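Long-range contacts in uncharacterized protein (Bacteroides vulgatus, PDB 4FMR), which is of unknown function but probably binds DNA through an HU/IHF-like domain that is followed by an immunoglobulin-like domain: residues V5-L10 / D122-R127; F131-G136 / K159-A164; G171-S176 / M212-T217; T181-D186 / L201-L206. All blocks are in the same frame, centred on the assembly; numbering follows the deposited sequence.

Contact 1: residues V5-L10 / D122-R127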
loop_
_atom_site.group_PDB
_atom_site.type_symbol
_atom_site.label_atom_id
_atom_site.label_comp_id
_atom_site.label_asym_id
_atom_site.label_seq_id
_atom_site.Cartn_x
_atom_site.Cartn_y
_atom_site.Cartn_z
ATOM N N VAL B 5 -16.737 5.767 -13.056
ATOM C CA VAL B 5 -16.690 4.567 -13.887
ATOM C C VAL B 5 -15.230 4.135 -14.088
ATOM O O VAL B 5 -14.377 4.939 -14.477
ATOM C CB VAL B 5 -17.432 4.717 -15.266
ATOM C CG1 VAL B 5 -17.508 3.383 -16.005
ATOM C CG2 VAL B 5 -18.844 5.267 -15.088
ATOM N N LEU B 6 -14.955 2.861 -13.807
ATOM C CA LEU B 6 -13.674 2.224 -14.107
ATOM C C LEU B 6 -13.882 1.262 -15.295
ATOM O O LEU B 6 -14.880 0.533 -15.324
ATOM C CB LEU B 6 -13.053 1.484 -12.899
ATOM C CG LEU B 6 -12.547 2.309 -11.715
ATOM C CD1 LEU B 6 -12.100 1.404 -10.599
ATOM C CD2 LEU B 6 -11.410 3.207 -12.109
ATOM N N LYS B 7 -12.980 1.306 -16.291
ATOM C CA LYS B 7 -13.035 0.424 -17.467
ATOM C C LYS B 7 -12.038 -0.716 -17.272
ATOM O O LYS B 7 -10.884 -0.456 -16.921
ATOM C CB LYS B 7 -12.752 1.198 -18.762
ATOM C CG LYS B 7 -13.819 2.225 -19.117
ATOM C CD LYS B 7 -13.338 3.113 -20.236
ATOM C CE LYS B 7 -14.362 4.133 -20.646
ATOM N NZ LYS B 7 -13.924 4.861 -21.861
ATOM N N ALA B 8 -12.478 -1.974 -17.449
ATOM C CA ALA B 8 -11.584 -3.107 -17.217
ATOM C C ALA B 8 -11.672 -4.188 -18.304
ATOM O O ALA B 8 -12.763 -4.542 -18.765
ATOM C CB ALA B 8 -11.884 -3.733 -15.868
ATOM N N TRP B 9 -10.494 -4.720 -18.682
ATOM C CA TRP B 9 -10.310 -5.822 -19.628
ATOM C C TRP B 9 -10.294 -7.153 -18.911
ATOM O O TRP B 9 -9.978 -7.209 -17.717
ATOM C CB TRP B 9 -8.986 -5.691 -20.407
ATOM C CG TRP B 9 -8.829 -4.476 -21.259
ATOM C CD1 TRP B 9 -7.926 -3.468 -21.085
ATOM C CD2 TRP B 9 -9.501 -4.206 -22.496
ATOM N NE1 TRP B 9 -8.023 -2.562 -22.120
ATOM C CE2 TRP B 9 -8.997 -2.982 -22.990
ATOM C CE3 TRP B 9 -10.500 -4.874 -23.230
ATOM C CZ2 TRP B 9 -9.461 -2.404 -24.180
ATOM C CZ3 TRP B 9 -10.966 -4.296 -24.404
ATOM C CH2 TRP B 9 -10.454 -3.074 -24.864
ATOM N N LEU B 10 -10.547 -8.237 -19.659
ATOM C CA LEU B 10 -10.472 -9.597 -19.142
ATOM C C LEU B 10 -9.202 -10.228 -19.708
ATOM O O LEU B 10 -9.139 -10.542 -20.900
ATOM C CB LEU B 10 -11.741 -10.408 -19.477
ATOM C CG LEU B 10 -13.047 -9.950 -18.814
ATOM C CD1 LEU B 10 -14.255 -10.478 -19.562
ATOM C CD2 LEU B 10 -13.111 -10.379 -17.371
ATOM N N ASP B 122 -17.074 -1.052 -15.658
ATOM C CA ASP B 122 -17.558 -1.266 -17.015
ATOM C C ASP B 122 -16.605 -2.263 -17.682
ATOM O O ASP B 122 -15.482 -1.894 -18.054
ATOM C CB ASP B 122 -17.656 0.084 -17.763
ATOM C CG ASP B 122 -17.891 0.026 -19.266
ATOM O OD1 ASP B 122 -18.639 -0.878 -19.724
ATOM O OD2 ASP B 122 -17.375 0.919 -19.981
ATOM N N VAL B 123 -17.038 -3.548 -17.754
ATOM C CA VAL B 123 -16.265 -4.662 -18.324
ATOM C C VAL B 123 -16.314 -4.552 -19.855
ATOM O O VAL B 123 -17.394 -4.576 -20.442
ATOM C CB VAL B 123 -16.756 -6.049 -17.805
ATOM C CG1 VAL B 123 -15.936 -7.198 -18.398
ATOM C CG2 VAL B 123 -16.727 -6.110 -16.277
ATOM N N LEU B 124 -15.139 -4.400 -20.485
ATOM C CA LEU B 124 -14.983 -4.230 -21.939
ATOM C C LEU B 124 -14.816 -5.579 -22.664
ATOM O O LEU B 124 -14.763 -5.621 -23.898
ATOM C CB LEU B 124 -13.750 -3.338 -22.244
ATOM C CG LEU B 124 -13.614 -1.967 -21.566
ATOM C CD1 LEU B 124 -12.244 -1.392 -21.821
ATOM C CD2 LEU B 124 -14.667 -0.988 -22.053
ATOM N N GLY B 125 -14.724 -6.653 -21.883
ATOM C CA GLY B 125 -14.510 -8.006 -22.376
ATOM C C GLY B 125 -13.030 -8.324 -22.448
ATOM O O GLY B 125 -12.246 -7.803 -21.647
ATOM N N GLU B 126 -12.635 -9.177 -23.411
ATOM C CA GLU B 126 -11.233 -9.545 -23.619
ATOM C C GLU B 126 -10.558 -8.527 -24.519
ATOM O O GLU B 126 -11.236 -7.901 -25.338
ATOM C CB GLU B 126 -11.109 -10.956 -24.202
ATOM C CG GLU B 126 -11.271 -12.034 -23.143
ATOM C CD GLU B 126 -11.295 -13.459 -23.656
ATOM O OE1 GLU B 126 -10.313 -13.883 -24.307
ATOM O OE2 GLU B 126 -12.285 -14.167 -23.364
ATOM N N ARG B 127 -9.232 -8.339 -24.345
ATOM C CA ARG B 127 -8.417 -7.400 -25.127
ATOM C C ARG B 127 -8.493 -7.759 -26.629
ATOM O O ARG B 127 -8.509 -8.946 -26.969
ATOM C CB ARG B 127 -6.957 -7.359 -24.629
ATOM C CG ARG B 127 -6.832 -6.802 -23.211
ATOM C CD ARG B 127 -5.446 -6.330 -22.820
ATOM N NE ARG B 127 -5.032 -5.133 -23.556
ATOM C CZ ARG B 127 -4.068 -4.304 -23.168
ATOM N NH1 ARG B 127 -3.419 -4.513 -22.025
ATOM N NH2 ARG B 127 -3.744 -3.257 -23.916
#

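Contact 2: residues F131-G136 / K159-A164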
loop_
_atom_site.group_PDB
_atom_site.type_symbol
_atom_site.label_atom_id
_atom_site.label_comp_id
_atom_site.label_asym_id
_atom_site.label_seq_id
_atom_site.Cartn_x
_atom_site.Cartn_y
_atom_site.Cartn_z
ATOM N N PHE B 131 -1.398 -9.409 -28.087
ATOM C CA PHE B 131 -0.106 -8.771 -27.859
ATOM C C PHE B 131 -0.321 -7.615 -26.907
ATOM O O PHE B 131 -0.733 -6.521 -27.313
ATOM C CB PHE B 131 0.556 -8.317 -29.168
ATOM C CG PHE B 131 1.832 -7.521 -29.004
ATOM C CD1 PHE B 131 2.917 -8.049 -28.313
ATOM C CD2 PHE B 131 1.979 -6.281 -29.614
ATOM C CE1 PHE B 131 4.112 -7.325 -28.191
ATOM C CE2 PHE B 131 3.180 -5.571 -29.512
ATOM C CZ PHE B 131 4.240 -6.100 -28.808
ATOM N N TYR B 132 -0.074 -7.882 -25.618
ATOM C CA TYR B 132 -0.298 -6.929 -24.551
ATOM C C TYR B 132 0.431 -7.342 -23.284
ATOM O O TYR B 132 0.834 -8.499 -23.140
ATOM C CB TYR B 132 -1.822 -6.803 -24.259
ATOM C CG TYR B 132 -2.472 -8.097 -23.809
ATOM C CD1 TYR B 132 -2.412 -8.506 -22.480
ATOM C CD2 TYR B 132 -3.149 -8.913 -24.712
ATOM C CE1 TYR B 132 -2.982 -9.710 -22.067
ATOM C CE2 TYR B 132 -3.728 -10.114 -24.309
ATOM C CZ TYR B 132 -3.669 -10.493 -22.979
ATOM O OH TYR B 132 -4.254 -11.672 -22.572
ATOM N N ILE B 133 0.551 -6.379 -22.367
ATOM C CA ILE B 133 1.077 -6.511 -21.021
ATOM C C ILE B 133 -0.148 -6.649 -20.109
ATOM O O ILE B 133 -0.944 -5.710 -20.024
ATOM C CB ILE B 133 1.998 -5.304 -20.648
ATOM C CG1 ILE B 133 3.207 -5.174 -21.617
ATOM C CG2 ILE B 133 2.429 -5.408 -19.186
ATOM C CD1 ILE B 133 4.007 -3.823 -21.578
ATOM N N GLY B 134 -0.320 -7.830 -19.510
ATOM C CA GLY B 134 -1.445 -8.161 -18.638
ATOM C C GLY B 134 -1.257 -7.725 -17.201
ATOM O O GLY B 134 -2.116 -7.047 -16.625
ATOM N N SER B 135 -0.127 -8.139 -16.609
ATOM C CA SER B 135 0.245 -7.821 -15.233
ATOM C C SER B 135 1.757 -7.677 -15.092
ATOM O O SER B 135 2.508 -7.888 -16.050
ATOM C CB SER B 135 -0.286 -8.887 -14.281
ATOM O OG SER B 135 -0.221 -10.170 -14.870
ATOM N N GLY B 136 2.178 -7.287 -13.902
ATOM C CA GLY B 136 3.571 -7.069 -13.566
ATOM C C GLY B 136 3.887 -7.424 -12.132
ATOM O O GLY B 136 2.986 -7.479 -11.293
ATOM N N LYS B 159 1.021 -11.532 -23.322
ATOM C CA LYS B 159 0.896 -12.326 -24.541
ATOM C C LYS B 159 1.851 -11.838 -25.601
ATOM O O LYS B 159 1.880 -10.640 -25.909
ATOM C CB LYS B 159 -0.549 -12.309 -25.094
ATOM C CG LYS B 159 -1.576 -13.068 -24.253
ATOM C CD LYS B 159 -1.544 -14.576 -24.433
ATOM C CE LYS B 159 -2.561 -15.235 -23.534
ATOM N NZ LYS B 159 -2.660 -16.697 -23.782
ATOM N N ASN B 160 2.644 -12.795 -26.142
ATOM C CA ASN B 160 3.632 -12.644 -27.216
ATOM C C ASN B 160 4.548 -11.430 -26.992
ATOM O O ASN B 160 4.751 -10.614 -27.889
ATOM C CB ASN B 160 2.918 -12.553 -28.569
ATOM C CG ASN B 160 2.212 -13.839 -28.893
ATOM O OD1 ASN B 160 2.831 -14.911 -28.996
ATOM N ND2 ASN B 160 0.894 -13.764 -29.011
ATOM N N LEU B 161 5.144 -11.373 -25.799
ATOM C CA LEU B 161 6.006 -10.281 -25.343
ATOM C C LEU B 161 7.493 -10.491 -25.705
ATOM O O LEU B 161 8.265 -9.551 -25.510
ATOM C CB LEU B 161 5.871 -10.107 -23.808
ATOM C CG LEU B 161 4.530 -9.582 -23.272
ATOM C CD1 LEU B 161 4.595 -9.361 -21.755
ATOM C CD2 LEU B 161 4.142 -8.264 -23.931
ATOM N N THR B 162 7.886 -11.688 -26.245
ATOM C CA THR B 162 9.277 -12.025 -26.608
ATOM C C THR B 162 9.913 -10.903 -27.421
ATOM O O THR B 162 9.354 -10.495 -28.437
ATOM C CB THR B 162 9.363 -13.363 -27.385
ATOM O OG1 THR B 162 8.729 -14.392 -26.639
ATOM C CG2 THR B 162 10.800 -13.798 -27.674
ATOM N N VAL B 163 11.064 -10.399 -26.961
ATOM C CA VAL B 163 11.799 -9.342 -27.666
ATOM C C VAL B 163 12.672 -10.038 -28.748
ATOM O O VAL B 163 13.559 -10.822 -28.419
ATOM C CB VAL B 163 12.608 -8.442 -26.686
ATOM C CG1 VAL B 163 13.500 -7.467 -27.444
ATOM C CG2 VAL B 163 11.675 -7.678 -25.741
ATOM N N ALA B 164 12.349 -9.826 -30.021
ATOM C CA ALA B 164 13.063 -10.466 -31.144
ATOM C C ALA B 164 13.061 -9.570 -32.373
ATOM O O ALA B 164 12.201 -8.689 -32.488
ATOM C CB ALA B 164 12.432 -11.817 -31.483
#

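Contact 3: residues G171-S176 / M212-T217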
loop_
_atom_site.group_PDB
_atom_site.type_symbol
_atom_site.label_atom_id
_atom_site.label_comp_id
_atom_site.label_asym_id
_atom_site.label_seq_id
_atom_site.Cartn_x
_atom_site.Cartn_y
_atom_site.Cartn_z
ATOM N N GLY B 171 13.100 -3.835 -28.358
ATOM C CA GLY B 171 13.515 -3.764 -26.966
ATOM C C GLY B 171 12.505 -3.136 -26.028
ATOM O O GLY B 171 11.345 -2.901 -26.390
ATOM N N VAL B 172 12.948 -2.897 -24.789
ATOM C CA VAL B 172 12.123 -2.310 -23.742
ATOM C C VAL B 172 12.610 -0.886 -23.487
ATOM O O VAL B 172 13.812 -0.658 -23.363
ATOM C CB VAL B 172 12.081 -3.156 -22.440
ATOM C CG1 VAL B 172 10.984 -2.647 -21.502
ATOM C CG2 VAL B 172 11.863 -4.634 -22.757
ATOM N N THR B 173 11.653 0.067 -23.455
ATOM C CA THR B 173 11.865 1.484 -23.191
ATOM C C THR B 173 10.969 1.973 -22.058
ATOM O O THR B 173 9.887 1.425 -21.807
ATOM C CB THR B 173 11.611 2.349 -24.452
ATOM O OG1 THR B 173 10.288 2.120 -24.914
ATOM C CG2 THR B 173 12.622 2.110 -25.579
ATOM N N LEU B 174 11.425 3.032 -21.398
ATOM C CA LEU B 174 10.701 3.754 -20.351
ATOM C C LEU B 174 10.669 5.206 -20.713
ATOM O O LEU B 174 11.726 5.799 -20.919
ATOM C CB LEU B 174 11.351 3.570 -18.980
ATOM C CG LEU B 174 11.458 2.133 -18.488
ATOM C CD1 LEU B 174 12.682 1.983 -17.630
ATOM C CD2 LEU B 174 10.201 1.712 -17.760
ATOM N N ALA B 175 9.475 5.771 -20.845
ATOM C CA ALA B 175 9.329 7.183 -21.171
ATOM C C ALA B 175 8.800 7.904 -19.944
ATOM O O ALA B 175 7.738 7.548 -19.431
ATOM C CB ALA B 175 8.407 7.373 -22.378
ATOM N N SER B 176 9.568 8.876 -19.445
ATOM C CA SER B 176 9.236 9.681 -18.263
ATOM C C SER B 176 7.949 10.522 -18.462
ATOM O O SER B 176 7.886 11.298 -19.402
ATOM C CB SER B 176 10.405 10.613 -17.945
ATOM O OG SER B 176 10.050 11.487 -16.887
HETATM N N MSE B 212 5.966 5.458 -18.956
HETATM C CA MSE B 212 5.265 4.601 -19.886
HETATM C C MSE B 212 6.276 3.538 -20.314
HETATM O O MSE B 212 7.331 3.888 -20.852
HETATM C CB MSE B 212 4.657 5.374 -21.070
HETATM C CG MSE B 212 3.789 4.483 -21.991
HETATM SE SE MSE B 212 2.264 3.667 -21.035
HETATM C CE MSE B 212 1.363 5.226 -20.317
ATOM N N LEU B 213 6.024 2.270 -19.938
ATOM C CA LEU B 213 6.861 1.139 -20.301
ATOM C C LEU B 213 6.352 0.571 -21.644
ATOM O O LEU B 213 5.168 0.273 -21.784
ATOM C CB LEU B 213 6.901 0.051 -19.193
ATOM C CG LEU B 213 7.888 -1.121 -19.437
ATOM C CD1 LEU B 213 8.449 -1.665 -18.125
ATOM C CD2 LEU B 213 7.236 -2.264 -20.219
ATOM N N THR B 214 7.257 0.403 -22.610
ATOM C CA THR B 214 6.897 -0.113 -23.930
ATOM C C THR B 214 7.797 -1.278 -24.308
ATOM O O THR B 214 9.003 -1.236 -24.084
ATOM C CB THR B 214 6.966 1.029 -24.966
ATOM O OG1 THR B 214 6.070 2.064 -24.534
ATOM C CG2 THR B 214 6.606 0.581 -26.401
ATOM N N VAL B 215 7.164 -2.344 -24.845
ATOM C CA VAL B 215 7.773 -3.553 -25.393
ATOM C C VAL B 215 7.630 -3.450 -26.902
ATOM O O VAL B 215 6.505 -3.447 -27.392
ATOM C CB VAL B 215 7.163 -4.881 -24.830
ATOM C CG1 VAL B 215 7.680 -6.100 -25.608
ATOM C CG2 VAL B 215 7.432 -5.044 -23.330
ATOM N N THR B 216 8.751 -3.309 -27.629
ATOM C CA THR B 216 8.769 -3.229 -29.099
ATOM C C THR B 216 9.437 -4.508 -29.626
ATOM O O THR B 216 10.535 -4.871 -29.175
ATOM C CB THR B 216 9.462 -1.953 -29.578
ATOM O OG1 THR B 216 8.815 -0.834 -28.991
ATOM C CG2 THR B 216 9.465 -1.814 -31.096
ATOM N N THR B 217 8.764 -5.214 -30.550
ATOM C CA THR B 217 9.311 -6.479 -31.025
ATOM C C THR B 217 8.797 -6.823 -32.418
ATOM O O THR B 217 7.743 -6.328 -32.836
ATOM C CB THR B 217 8.970 -7.612 -30.000
ATOM O OG1 THR B 217 9.664 -8.815 -30.340
ATOM C CG2 THR B 217 7.463 -7.862 -29.840
HETATM O O HOH W 1 10.277 -0.040 -26.808
#

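Contact 4: residues T181-D186 / L201-L206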
loop_
_atom_site.group_PDB
_atom_site.type_symbol
_atom_site.label_atom_id
_atom_site.label_comp_id
_atom_site.label_asym_id
_atom_site.label_seq_id
_atom_site.Cartn_x
_atom_site.Cartn_y
_atom_site.Cartn_z
ATOM N N THR B 181 11.453 11.960 -21.535
ATOM C CA THR B 181 12.760 11.356 -21.795
ATOM C C THR B 181 12.607 9.833 -21.829
ATOM O O THR B 181 11.983 9.231 -20.945
ATOM C CB THR B 181 13.756 11.837 -20.747
ATOM O OG1 THR B 181 13.763 13.257 -20.789
ATOM C CG2 THR B 181 15.171 11.307 -20.971
ATOM N N VAL B 182 13.144 9.232 -22.893
ATOM C CA VAL B 182 13.071 7.794 -23.114
ATOM C C VAL B 182 14.407 7.168 -22.683
ATOM O O VAL B 182 15.470 7.666 -23.045
ATOM C CB VAL B 182 12.693 7.429 -24.583
ATOM C CG1 VAL B 182 12.668 5.920 -24.784
ATOM C CG2 VAL B 182 11.341 8.035 -24.986
ATOM N N THR B 183 14.331 6.099 -21.887
ATOM C CA THR B 183 15.474 5.303 -21.440
ATOM C C THR B 183 15.315 3.934 -22.056
ATOM O O THR B 183 14.336 3.249 -21.756
ATOM C CB THR B 183 15.575 5.225 -19.871
ATOM O OG1 THR B 183 15.652 6.521 -19.285
ATOM C CG2 THR B 183 16.760 4.365 -19.386
ATOM N N LYS B 184 16.249 3.518 -22.900
ATOM C CA LYS B 184 16.147 2.181 -23.419
ATOM C C LYS B 184 16.944 1.239 -22.520
ATOM O O LYS B 184 18.105 1.496 -22.207
ATOM C CB LYS B 184 16.588 2.071 -24.883
ATOM C CG LYS B 184 16.232 0.688 -25.459
ATOM C CD LYS B 184 16.366 0.622 -26.942
ATOM C CE LYS B 184 16.130 -0.781 -27.411
ATOM N NZ LYS B 184 16.483 -0.933 -28.838
ATOM N N ILE B 185 16.307 0.157 -22.098
ATOM C CA ILE B 185 16.934 -0.898 -21.322
ATOM C C ILE B 185 17.830 -1.696 -22.286
ATOM O O ILE B 185 17.373 -2.088 -23.367
ATOM C CB ILE B 185 15.827 -1.761 -20.631
ATOM C CG1 ILE B 185 15.217 -0.983 -19.437
ATOM C CG2 ILE B 185 16.335 -3.162 -20.210
ATOM C CD1 ILE B 185 13.830 -1.298 -19.162
ATOM N N ASP B 186 19.102 -1.922 -21.908
ATOM C CA ASP B 186 20.015 -2.722 -22.731
ATOM C C ASP B 186 19.424 -4.124 -22.871
ATOM O O ASP B 186 18.877 -4.661 -21.904
ATOM C CB ASP B 186 21.429 -2.762 -22.121
ATOM C CG ASP B 186 22.522 -3.304 -23.052
ATOM O OD1 ASP B 186 22.367 -4.441 -23.564
ATOM O OD2 ASP B 186 23.560 -2.625 -23.207
ATOM N N LEU B 201 15.888 -6.189 -15.757
ATOM C CA LEU B 201 16.628 -5.478 -14.711
ATOM C C LEU B 201 16.461 -4.012 -14.993
ATOM O O LEU B 201 16.800 -3.582 -16.080
ATOM C CB LEU B 201 18.126 -5.868 -14.632
ATOM C CG LEU B 201 18.915 -5.160 -13.477
ATOM C CD1 LEU B 201 18.340 -5.497 -12.108
ATOM C CD2 LEU B 201 20.372 -5.568 -13.477
ATOM N N LEU B 202 15.884 -3.255 -14.078
ATOM C CA LEU B 202 15.680 -1.821 -14.303
ATOM C C LEU B 202 16.956 -1.026 -14.024
ATOM O O LEU B 202 17.586 -1.295 -13.013
ATOM C CB LEU B 202 14.533 -1.283 -13.409
ATOM C CG LEU B 202 13.113 -1.752 -13.729
ATOM C CD1 LEU B 202 12.166 -1.427 -12.586
ATOM C CD2 LEU B 202 12.614 -1.150 -15.034
ATOM N N PRO B 203 17.355 -0.033 -14.854
ATOM C CA PRO B 203 18.543 0.791 -14.492
ATOM C C PRO B 203 18.360 1.507 -13.138
ATOM O O PRO B 203 17.237 1.869 -12.758
ATOM C CB PRO B 203 18.654 1.817 -15.639
ATOM C CG PRO B 203 17.759 1.302 -16.722
ATOM C CD PRO B 203 16.709 0.451 -16.094
ATOM N N ALA B 204 19.474 1.699 -12.418
ATOM C CA ALA B 204 19.529 2.291 -11.082
ATOM C C ALA B 204 19.356 3.808 -11.083
ATOM O O ALA B 204 18.866 4.359 -10.100
ATOM C CB ALA B 204 20.858 1.936 -10.425
ATOM N N SER B 205 19.724 4.464 -12.177
ATOM C CA SER B 205 19.726 5.921 -12.350
ATOM C C SER B 205 18.328 6.545 -12.619
ATOM O O SER B 205 18.243 7.772 -12.704
ATOM C CB SER B 205 20.661 6.302 -13.503
ATOM O OG SER B 205 20.308 5.582 -14.674
ATOM N N LEU B 206 17.255 5.731 -12.744
ATOM C CA LEU B 206 15.906 6.238 -13.000
ATOM C C LEU B 206 15.388 7.055 -11.830
ATOM O O LEU B 206 15.402 6.594 -10.685
ATOM C CB LEU B 206 14.917 5.098 -13.292
ATOM C CG LEU B 206 15.102 4.307 -14.584
ATOM C CD1 LEU B 206 14.411 2.973 -14.484
ATOM C CD2 LEU B 206 14.616 5.091 -15.784
#

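Contact 1: residues V5-L10 / D122-R127
Backbone hydrogen bonds hold the two strands together in parallel. D122 N gives its hydrogen to L6 O at 2.7 Å, nearly along the C=O axis; D122 O takes the N-H of A8, and L124 N bonds to A8 O at 2.9 Å. G125 has a positive phi (91°), a value that favours glycine, and L10 N reaches G125 O (2.7 Å) by a bent bond with the donor above the carbonyl plane. Aromatic contacts gather on W9, whose indole is covered on both faces. L124 CD1 lies over the middle of one face, 3.7 Å from the centroid of the W9 six-membered ring. Over the opposite face lies R127 CG, 3.9 Å from the centroid of the five-membered ring. The R127 chain then bends at chi3, leaving its guanidinium almost parallel to the indole (4°) in an off-centre cation-pi contact. With an alanine in place of W9, L124 and R127 would probably lose the flat surface on which both rest. Apolar packing lies on the other side of the sheet, where L10 CD1 meets V123 CG1 at 3.9 Å and small A8 lets F86 of the second subunit come close. Strand 4-12 lies between strands 23-27 and 119-126 in a mixed sheet with one face against the partner subunit, consistent with the dimeric build of the HU/IHF-like DNA-binding family.

Contact 2: residues F131-G136 / K159-A164
Two backbone hydrogen bonds of unequal strength pair Y132 with K159. K159 N points at Y132 O (3.0 Å), nearly along the C=O axis, whereas the return bond from Y132 N to K159 O, at 3.4 Å, is weak. The same K159 O also receives the CA-H of F131. This is a hydrogen-bonded antiparallel pair between strands 132-138 and 153-159 of the immunoglobulin-like domain; further along, G134 and S135 both face F157 in a classic beta bulge. Among the side chains, Y132 holds CG between its backbone N and carbonyl carbon (chi1 61°), which lays the ring alongside K159. K159 CB sits over one ring face, 4.3 Å from the centroid; chi1 (-70°, CG anti to the carbonyl carbon) brings K159 CG to 3.5 Å from Y132 OH, and the bend at chi2 turns the rest of the chain. Replacing Y132 by a serine would probably leave the aliphatic part of K159 without this aromatic surface. L161 fills the inner side with its CD2 branch, which lies 3.4 Å from Y132 O and 4.0 Å from I133 CG1. N160 turns the chain with a positive phi (47°), a conformation asparagine tolerates well, while its amide ND2 bonds to K130 O and its OD1 accepts from G222 N.

Contact 3: residues G171-S176 / M212-T217
Strands 171-176 and 212-217 run antiparallel, and three hydrogen-bonded pairs (G171 with T216, T173 with T214, A175 with M212) supply six backbone bonds, all with the donor in the carbonyl plane. At one end A175 O takes M212 N at 2.8 Å; at the other, G171 N lies on a lone pair of T216 O at 2.9 Å. The backbone angles of G171 would press a CB against the preceding carbonyl, so glycine fits there without strain. The two faces of the pair differ sharply. V172, L174, L213 and V215 lie on the buried face, all branched and apolar. L213 divides its branches between two neighbours: CD1 runs beside L174 CD2 at 3.8 Å, and CD2 meets V172 CG1 at 4.0 Å as the side chains cross obliquely. L174 also packs on I237 and I239 of strand 231-240. The other face is looser and more polar, carrying T173, A175, selenomethionine M212, T214 and T216. Here T173 and T214 lie side by side, with T173 OG1 3.5 Å from T214 CB. Water 1 bridges the strands: it donates to G171 O at 3.1 Å and is hydrogen-bonded to T173 OG1 (2.9 Å) and T216 OG1 (2.7 Å). The hydroxyls of T214 and T216 turn to S234 OG and S232 OG of the next strand. Such chemistry implies an amphipathic sheet, greasy toward the interior of the immunoglobulin-like domain, while on its outer face hydroxyl pairs and a bound water add polar links from strand to strand.

Contact 4: residues T181-D186 / L201-L206
An outermost strand of the immunoglobulin-like domain, 182-184, meets here the loop that leads from strand 197-201 into strand 209-217. No hydrogen bond crosses between the two segments: even the nearest backbones, at I185 and L202, keep their CA atoms 7.2 Å apart, so the touching is done almost wholly by side chains. P203 is the centre of it. Its rigid ring turns CD toward I185 CG1 (3.9 Å), the two side chains crossing at about a right angle, and P203 CG meets T183 CG2 tip to tip at 4.2 Å. The loop passes from the four-stranded sheet to the five-stranded one, and the contact therefore lies where the two sheets of the domain are joined. I185 is well suited to this place because its branches reach in different directions: CD1 extends to L202 CD2 at 4.3 Å, while CG2 approaches L201 O. T183 likewise uses both branches, its methyl being anti to the backbone N and its OG1 lying 3.9 Å from L206 CD2, a contact without polar character. Strand 171-176 backs this packing, since T183 and I185 share backbone hydrogen bonds with L174 and V172, and both I185 and L206 rest their side chains on L174.

How the contacts relate
From the N terminus, contact 1 closes a long loop, pairing the first strand with strand 119-126 across the helices of the DNA-binding domain. After a short linker the chain enters strand 132-138, and R127 packs against Y132 and I133, so contacts 1 and 2 meet where the two domains join. Contact 2 closes a short loop through strand 153-159, before contact 3 opens; T217 OG1 probably bonds to T162 O and A164 N, tying contacts 2 and 3 together. Contact 4 is nested inside the loop closed by contact 3, and strands 171-176 and 182-184 are neighbours in one sheet. Contacts 1 and 4 lie on opposite sides of the chain's centre, their centres about 31 Å apart.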